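Beta-galactosidase (Trichoderma reesei, PDB 3OGS) probably hydrolyses terminal non-reducing beta-D-galactose residues from beta-D-galactosides, as a member of glycosyl hydrolase family 35. Local coordinates at residues Ser44-Pro49 against Thr72-Val77; Tyr322-Gly327 against Gly345-Glu350. All coordinates share one frame; numbering follows the deposited sequence.

Both contacts are buried inside the TIM-barrel domain, and they meet each other close to the bound thiogalactoside. Contact 1 is barrel wall: parallel strands 38-46 and 72-76 pair through their backbones, and a polar network beside them leads to a tyrosine that holds the sugar. Contact 2 lies in the long loop between strand 318-322 and helix 357-369, where two irregular segments join through one direct backbone bond, two bridging waters and a phenylalanine; toward Arg349 and Glu350 it becomes partly exposed. Strand 318-322 also pairs with strand 38-46, and helix 58-66 packs against side chains of both contacts, so the same elements frame a regular strand pair in one contact and two irregular loop segments in the other.

Contact 1: residues Ser44-Pro49 against Thr72-Val77; sequences SGEVHP and TVSFYV. With IPT (1-methylethyl 1-thio-beta-D-galactopyranoside), chain E.
Paired in register, Glu46 and Ser74 start on the same face of the sheet; with CG and OG both anti to the backbone N (chi1 -170° and 173°) and Glu46 bent at chi2 (91°), the carboxylate comes up to the serine hydroxyl. Ser74 OG donates to Glu46 OE1 over 2.6 Å, meeting it from above the carboxylate plane. The other oxygen, Glu46 OE2, uses its anti lone pair to take the NE2 proton of His48 at 2.8 Å, with the oxygen exactly in the imidazole plane. OE2 also lies over one face of the Tyr76 ring, 3.9 Å from Tyr76 CD2. His48 runs alongside Tyr76 in the same direction, His48 NE2 3.3 Å from Tyr76 CD2, with the two ring planes oblique to each other.

Beneath this, the strands pair in parallel: Gly45 N reaches Thr72 O, Ser74 N reaches Gly45 O, and Val47 N reaches Ser74 O, each at 3.0 Å. On the face opposite Glu46 and Ser74, Val73 meets Val47 from just beyond the strand, and both pack on Ile65 of helix 58-66, the helix of this beta-alpha-beta unit. Pro49 CD covers Tyr76 O, a buried carbonyl with no hydrogen-bonding partner.

At the strand end, Tyr76 OH accepts a hydrogen bond from O3 of the thiogalactoside at 2.8 Å and bonds Asn179 as well. Glu46 has further partners in Arg114, a salt bridge, and Asn320. With so many donors turned toward it, the carboxylate is likely to stay ionised, while His48, whose ND1 bonds Arg51, is probably neutral; the result is a fixed polar second shell behind the sugar-binding tyrosine.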
loop_
_atom_site.group_PDB
_atom_site.type_symbol
_atom_site.label_atom_id
_atom_site.label_comp_id
_atom_site.label_asym_id
_atom_site.label_seq_id
_atom_site.Cartn_x
_atom_site.Cartn_y
_atom_site.Cartn_z
ATOM N N SER A 44 -2.364 9.553 9.087
ATOM C CA SER A 44 -1.801 9.488 7.716
ATOM C C SER A 44 -1.934 8.044 7.182
ATOM O O SER A 44 -1.925 7.067 7.993
ATOM C CB SER A 44 -0.291 9.783 7.847
ATOM O OG SER A 44 0.409 9.645 6.627
ATOM N N GLY A 45 -2.029 7.920 5.846
ATOM C CA GLY A 45 -2.101 6.596 5.205
ATOM C C GLY A 45 -0.958 6.426 4.202
ATOM O O GLY A 45 -0.659 7.383 3.471
ATOM N N GLU A 46 -0.305 5.243 4.122
ATOM C CA GLU A 46 0.770 5.060 3.112
ATOM C C GLU A 46 0.234 4.729 1.701
ATOM O O GLU A 46 -0.583 3.812 1.595
ATOM C CB GLU A 46 1.740 3.918 3.572
ATOM C CG GLU A 46 3.050 3.831 2.692
ATOM C CD GLU A 46 4.268 4.671 3.209
ATOM O OE1 GLU A 46 4.217 5.389 4.294
ATOM O OE2 GLU A 46 5.328 4.571 2.526
ATOM N N VAL A 47 0.670 5.450 0.642
ATOM C CA VAL A 47 0.313 5.202 -0.789
ATOM C C VAL A 47 1.626 5.370 -1.620
ATOM O O VAL A 47 2.411 6.335 -1.390
ATOM C CB VAL A 47 -0.730 6.235 -1.332
ATOM C CG1 VAL A 47 -0.973 6.127 -2.872
ATOM C CG2 VAL A 47 -2.094 6.240 -0.498
ATOM N N HIS A 48 1.908 4.477 -2.570
ATOM C CA HIS A 48 3.136 4.555 -3.339
ATOM C C HIS A 48 2.817 4.922 -4.819
ATOM O O HIS A 48 2.299 4.032 -5.560
ATOM C CB HIS A 48 4.021 3.220 -3.245
ATOM C CG HIS A 48 4.481 2.883 -1.839
ATOM N ND1 HIS A 48 4.907 1.621 -1.461
ATOM C CD2 HIS A 48 4.633 3.666 -0.736
ATOM C CE1 HIS A 48 5.252 1.616 -0.181
ATOM N NE2 HIS A 48 5.096 2.854 0.293
ATOM N N PRO A 49 3.148 6.175 -5.270
ATOM C CA PRO A 49 2.717 6.586 -6.645
ATOM C C PRO A 49 3.166 5.672 -7.762
ATOM O O PRO A 49 2.406 5.424 -8.742
ATOM C CB PRO A 49 3.252 8.009 -6.844
ATOM C CG PRO A 49 4.283 8.293 -5.776
ATOM C CD PRO A 49 3.961 7.208 -4.579
ATOM N N THR A 72 -3.438 13.380 5.966
ATOM C CA THR A 72 -2.053 13.188 5.419
ATOM C C THR A 72 -1.941 11.827 4.691
ATOM O O THR A 72 -2.597 10.817 5.089
ATOM C CB THR A 72 -1.006 13.333 6.570
ATOM O OG1 THR A 72 -1.185 14.603 7.266
ATOM C CG2 THR A 72 0.476 13.181 6.113
ATOM N N VAL A 73 -1.081 11.790 3.658
ATOM C CA VAL A 73 -0.593 10.570 3.003
ATOM C C VAL A 73 0.985 10.561 3.011
ATOM O O VAL A 73 1.617 11.666 2.888
ATOM C CB VAL A 73 -1.123 10.572 1.535
ATOM C CG1 VAL A 73 -0.237 9.633 0.668
ATOM C CG2 VAL A 73 -2.611 10.061 1.557
ATOM N N SER A 74 1.584 9.380 3.304
ATOM C CA SER A 74 3.079 9.162 3.320
ATOM C C SER A 74 3.404 8.404 2.076
ATOM O O SER A 74 2.589 7.509 1.712
ATOM C CB SER A 74 3.395 8.320 4.583
ATOM O OG SER A 74 4.778 7.957 4.561
ATOM N N PHE A 75 4.550 8.707 1.385
ATOM C CA PHE A 75 4.881 8.050 0.105
ATOM C C PHE A 75 6.410 7.821 -0.044
ATOM O O PHE A 75 7.211 8.724 0.331
ATOM C CB PHE A 75 4.327 8.819 -1.183
ATOM C CG PHE A 75 4.987 10.167 -1.489
ATOM C CD1 PHE A 75 4.649 11.378 -0.817
ATOM C CD2 PHE A 75 6.057 10.219 -2.459
ATOM C CE1 PHE A 75 5.293 12.627 -1.169
ATOM C CE2 PHE A 75 6.702 11.439 -2.826
ATOM C CZ PHE A 75 6.379 12.644 -2.110
ATOM N N TYR A 76 6.786 6.666 -0.619
ATOM C CA TYR A 76 8.180 6.420 -1.126
ATOM C C TYR A 76 8.357 6.955 -2.584
ATOM O O TYR A 76 7.343 7.018 -3.352
ATOM C CB TYR A 76 8.587 4.893 -1.107
ATOM C CG TYR A 76 8.901 4.314 0.305
ATOM C CD1 TYR A 76 9.801 4.990 1.212
ATOM C CD2 TYR A 76 8.379 3.088 0.690
ATOM C CE1 TYR A 76 10.136 4.364 2.516
ATOM C CE2 TYR A 76 8.706 2.461 1.937
ATOM C CZ TYR A 76 9.570 3.131 2.850
ATOM O OH TYR A 76 9.851 2.493 4.074
ATOM N N VAL A 77 9.636 7.148 -2.971
ATOM C CA VAL A 77 10.019 7.273 -4.384
ATOM C C VAL A 77 11.059 6.150 -4.650
ATOM O O VAL A 77 11.974 5.929 -3.791
ATOM C CB VAL A 77 10.625 8.695 -4.677
ATOM C CG1 VAL A 77 11.027 8.816 -6.182
ATOM C CG2 VAL A 77 9.628 9.895 -4.283
HETATM C C1 IPT E . 9.797 -1.788 7.413
HETATM C C2 IPT E . 10.394 -1.046 6.187
HETATM O O2 IPT E . 10.709 0.324 6.579
HETATM C C3 IPT E . 9.363 -0.896 5.059
HETATM O O3 IPT E . 9.971 -0.314 3.888
HETATM C C4 IPT E . 8.698 -2.252 4.661
HETATM O O4 IPT E . 9.789 -3.082 4.136
HETATM C C5 IPT E . 8.069 -2.894 5.975
HETATM O O5 IPT E . 9.158 -2.976 6.940
HETATM C C6 IPT E . 7.422 -4.286 5.738
HETATM O O6 IPT E . 6.335 -4.254 4.776
HETATM S S1 IPT E . 11.167 -2.247 8.486
HETATM C "C1'" IPT E . 10.102 -2.902 9.778
HETATM C "C2'" IPT E . 10.060 -4.429 10.024
HETATM C "C3'" IPT E . 10.385 -2.205 11.083
#

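Contact 2: residues Tyr322-Gly327 against Gly345-Glu350; sequences YMTFGG and GASIRE. With IPT (1-methylethyl 1-thio-beta-D-galactopyranoside), chain E.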
loop_
_atom_site.group_PDB
_atom_site.type_symbol
_atom_site.label_atom_id
_atom_site.label_comp_id
_atom_site.label_asym_id
_atom_site.label_seq_id
_atom_site.Cartn_x
_atom_site.Cartn_y
_atom_site.Cartn_z
ATOM N N TYR A 322 0.877 1.683 7.552
ATOM C CA TYR A 322 1.639 1.076 6.409
ATOM C C TYR A 322 1.085 -0.353 6.104
ATOM O O TYR A 322 1.184 -1.197 7.048
ATOM C CB TYR A 322 3.165 0.991 6.719
ATOM C CG TYR A 322 4.037 0.515 5.553
ATOM C CD1 TYR A 322 3.936 -0.795 5.056
ATOM C CD2 TYR A 322 4.937 1.416 4.893
ATOM C CE1 TYR A 322 4.681 -1.242 3.895
ATOM C CE2 TYR A 322 5.706 0.971 3.747
ATOM C CZ TYR A 322 5.549 -0.365 3.228
ATOM O OH TYR A 322 6.280 -0.774 2.086
ATOM N N MET A 323 0.431 -0.677 4.972
ATOM C CA MET A 323 -0.046 0.203 3.795
ATOM C C MET A 323 -1.543 0.623 4.095
ATOM O O MET A 323 -2.232 -0.065 4.883
ATOM C CB MET A 323 -0.103 -0.697 2.577
ATOM C CG MET A 323 1.402 -1.099 2.087
ATOM S SD MET A 323 2.498 0.380 1.782
ATOM C CE MET A 323 1.890 1.226 0.214
ATOM N N THR A 324 -2.035 1.724 3.500
ATOM C CA THR A 324 -3.492 2.039 3.455
ATOM C C THR A 324 -4.038 1.663 2.059
ATOM O O THR A 324 -5.168 1.133 1.967
ATOM C CB THR A 324 -3.722 3.514 3.831
ATOM O OG1 THR A 324 -3.252 3.688 5.233
ATOM C CG2 THR A 324 -5.200 3.957 3.740
ATOM N N PHE A 325 -3.304 1.990 0.959
ATOM C CA PHE A 325 -3.618 1.427 -0.331
ATOM C C PHE A 325 -2.267 0.906 -0.886
ATOM O O PHE A 325 -1.316 1.669 -1.009
ATOM C CB PHE A 325 -4.173 2.534 -1.310
ATOM C CG PHE A 325 -4.175 2.088 -2.763
ATOM C CD1 PHE A 325 -5.092 1.097 -3.222
ATOM C CD2 PHE A 325 -3.232 2.639 -3.682
ATOM C CE1 PHE A 325 -5.046 0.652 -4.632
ATOM C CE2 PHE A 325 -3.177 2.249 -5.053
ATOM C CZ PHE A 325 -4.088 1.252 -5.559
ATOM N N GLY A 326 -2.237 -0.359 -1.307
ATOM C CA GLY A 326 -0.936 -0.984 -1.738
ATOM C C GLY A 326 -0.712 -0.963 -3.216
ATOM O O GLY A 326 0.426 -0.798 -3.613
ATOM N N GLY A 327 -1.735 -1.269 -4.035
ATOM C CA GLY A 327 -1.512 -1.152 -5.531
ATOM C C GLY A 327 -0.784 -2.431 -6.007
ATOM O O GLY A 327 -0.925 -3.542 -5.385
ATOM N N GLY A 345 -3.431 -6.912 2.194
ATOM C CA GLY A 345 -4.601 -7.083 3.152
ATOM C C GLY A 345 -5.038 -5.740 3.709
ATOM O O GLY A 345 -5.629 -5.702 4.803
ATOM N N ALA A 346 -4.784 -4.643 2.940
ATOM C CA ALA A 346 -4.952 -3.239 3.477
ATOM C C ALA A 346 -6.457 -2.838 3.516
ATOM O O ALA A 346 -7.378 -3.490 2.927
ATOM C CB ALA A 346 -4.199 -2.149 2.566
ATOM N N SER A 347 -6.712 -1.742 4.203
ATOM C CA SER A 347 -8.111 -1.209 4.232
ATOM C C SER A 347 -8.768 -0.830 2.899
ATOM O O SER A 347 -10.037 -0.896 2.767
ATOM C CB SER A 347 -8.206 -0.032 5.241
ATOM O OG SER A 347 -7.463 1.114 4.802
ATOM N N ILE A 348 -7.976 -0.283 1.980
ATOM C CA ILE A 348 -8.421 -0.056 0.571
ATOM C C ILE A 348 -7.804 -1.153 -0.304
ATOM O O ILE A 348 -6.554 -1.291 -0.273
ATOM C CB ILE A 348 -7.978 1.346 0.047
ATOM C CG1 ILE A 348 -8.486 2.418 0.999
ATOM C CG2 ILE A 348 -8.527 1.599 -1.465
ATOM C CD1 ILE A 348 -8.024 3.873 0.698
ATOM N N ARG A 349 -8.599 -1.953 -1.043
ATOM C CA ARG A 349 -8.041 -3.095 -1.818
ATOM C C ARG A 349 -7.232 -2.631 -3.060
ATOM O O ARG A 349 -7.335 -1.461 -3.463
ATOM C CB ARG A 349 -9.235 -3.930 -2.406
ATOM C CG ARG A 349 -10.145 -4.682 -1.284
ATOM C CD ARG A 349 -11.272 -5.536 -2.057
ATOM N NE ARG A 349 -12.237 -6.199 -1.153
ATOM C CZ ARG A 349 -12.067 -7.437 -0.678
ATOM N NH1 ARG A 349 -10.966 -8.169 -1.022
ATOM N NH2 ARG A 349 -13.008 -7.973 0.117
ATOM N N GLU A 350 -6.536 -3.599 -3.680
ATOM C CA GLU A 350 -5.671 -3.363 -4.815
ATOM C C GLU A 350 -6.495 -2.712 -5.971
ATOM O O GLU A 350 -5.972 -1.922 -6.800
ATOM C CB GLU A 350 -5.017 -4.706 -5.243
ATOM C CG GLU A 350 -4.121 -4.591 -6.516
ATOM C CD GLU A 350 -3.367 -5.916 -6.762
ATOM O OE1 GLU A 350 -3.647 -6.946 -6.079
ATOM O OE2 GLU A 350 -2.432 -5.940 -7.597
HETATM C C1 IPT E . 9.797 -1.788 7.413
HETATM C C2 IPT E . 10.394 -1.046 6.187
HETATM O O2 IPT E . 10.709 0.324 6.579
HETATM C C3 IPT E . 9.363 -0.896 5.059
HETATM O O3 IPT E . 9.971 -0.314 3.888
HETATM C C4 IPT E . 8.698 -2.252 4.661
HETATM O O4 IPT E . 9.789 -3.082 4.136
HETATM C C5 IPT E . 8.069 -2.894 5.975
HETATM O O5 IPT E . 9.158 -2.976 6.940
HETATM C C6 IPT E . 7.422 -4.286 5.738
HETATM O O6 IPT E . 6.335 -4.254 4.776
HETATM S S1 IPT E . 11.167 -2.247 8.486
HETATM C "C1'" IPT E . 10.102 -2.902 9.778
HETATM C "C2'" IPT E . 10.060 -4.429 10.024
HETATM C "C3'" IPT E . 10.385 -2.205 11.083
HETATM O O HOH W 1 -4.901 -0.304 6.070
HETATM O O HOH W 2 -4.241 -2.355 -1.384
#
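Phe325 reaches across to three consecutive residues, Ile348, Arg349 and Glu350. From CB the chain sends CG anti to the backbone N (chi1 165°), which aims the ring at the other segment. CD1 packs on Ile348 CG2 at 3.9 Å, the two side chains crossing at about a right angle. One atom further out, CE1 lies 3.3 Å from Arg349 O, which sits in the ring plane, and 3.5 Å from Glu350 O; the weakly positive C-H edge thus faces two carbonyl oxygens. CZ, at the tip, still borders Glu350 O. Over the centre of one face stands Gly327 N, 3.7 Å above the ring. An alanine here would lose this whole edge, probably opening a gap beside Ile348 CG2 and leaving the carbonyls of Arg349 and Glu350 without their aromatic neighbour.

The backbones join directly where Ile348 N donates to Thr324 O over 3.1 Å, and Ala346 CB packs against that same oxygen at 3.5 Å. A water fills the next backbone step, accepting from Gly326 N and donating to Ile348 O, each at 2.8 Å. Farther on, Glu350 lays CG against Gly327 O while its carboxylate bonds Thr328 and Ser341.

Both segments belong to the loop following the last barrel strand, 318-322, and a cis peptide between Tyr322 and Met323 marks its start. Helix 58-66 covers the apolar side: Val61 touches Phe325, and Ile65 packs on Thr324 and Ile348. Thr324 also bonds Glu46 of strand 38-46 through the backbone, while Lys358 of helix 357-369 holds Gly345 O.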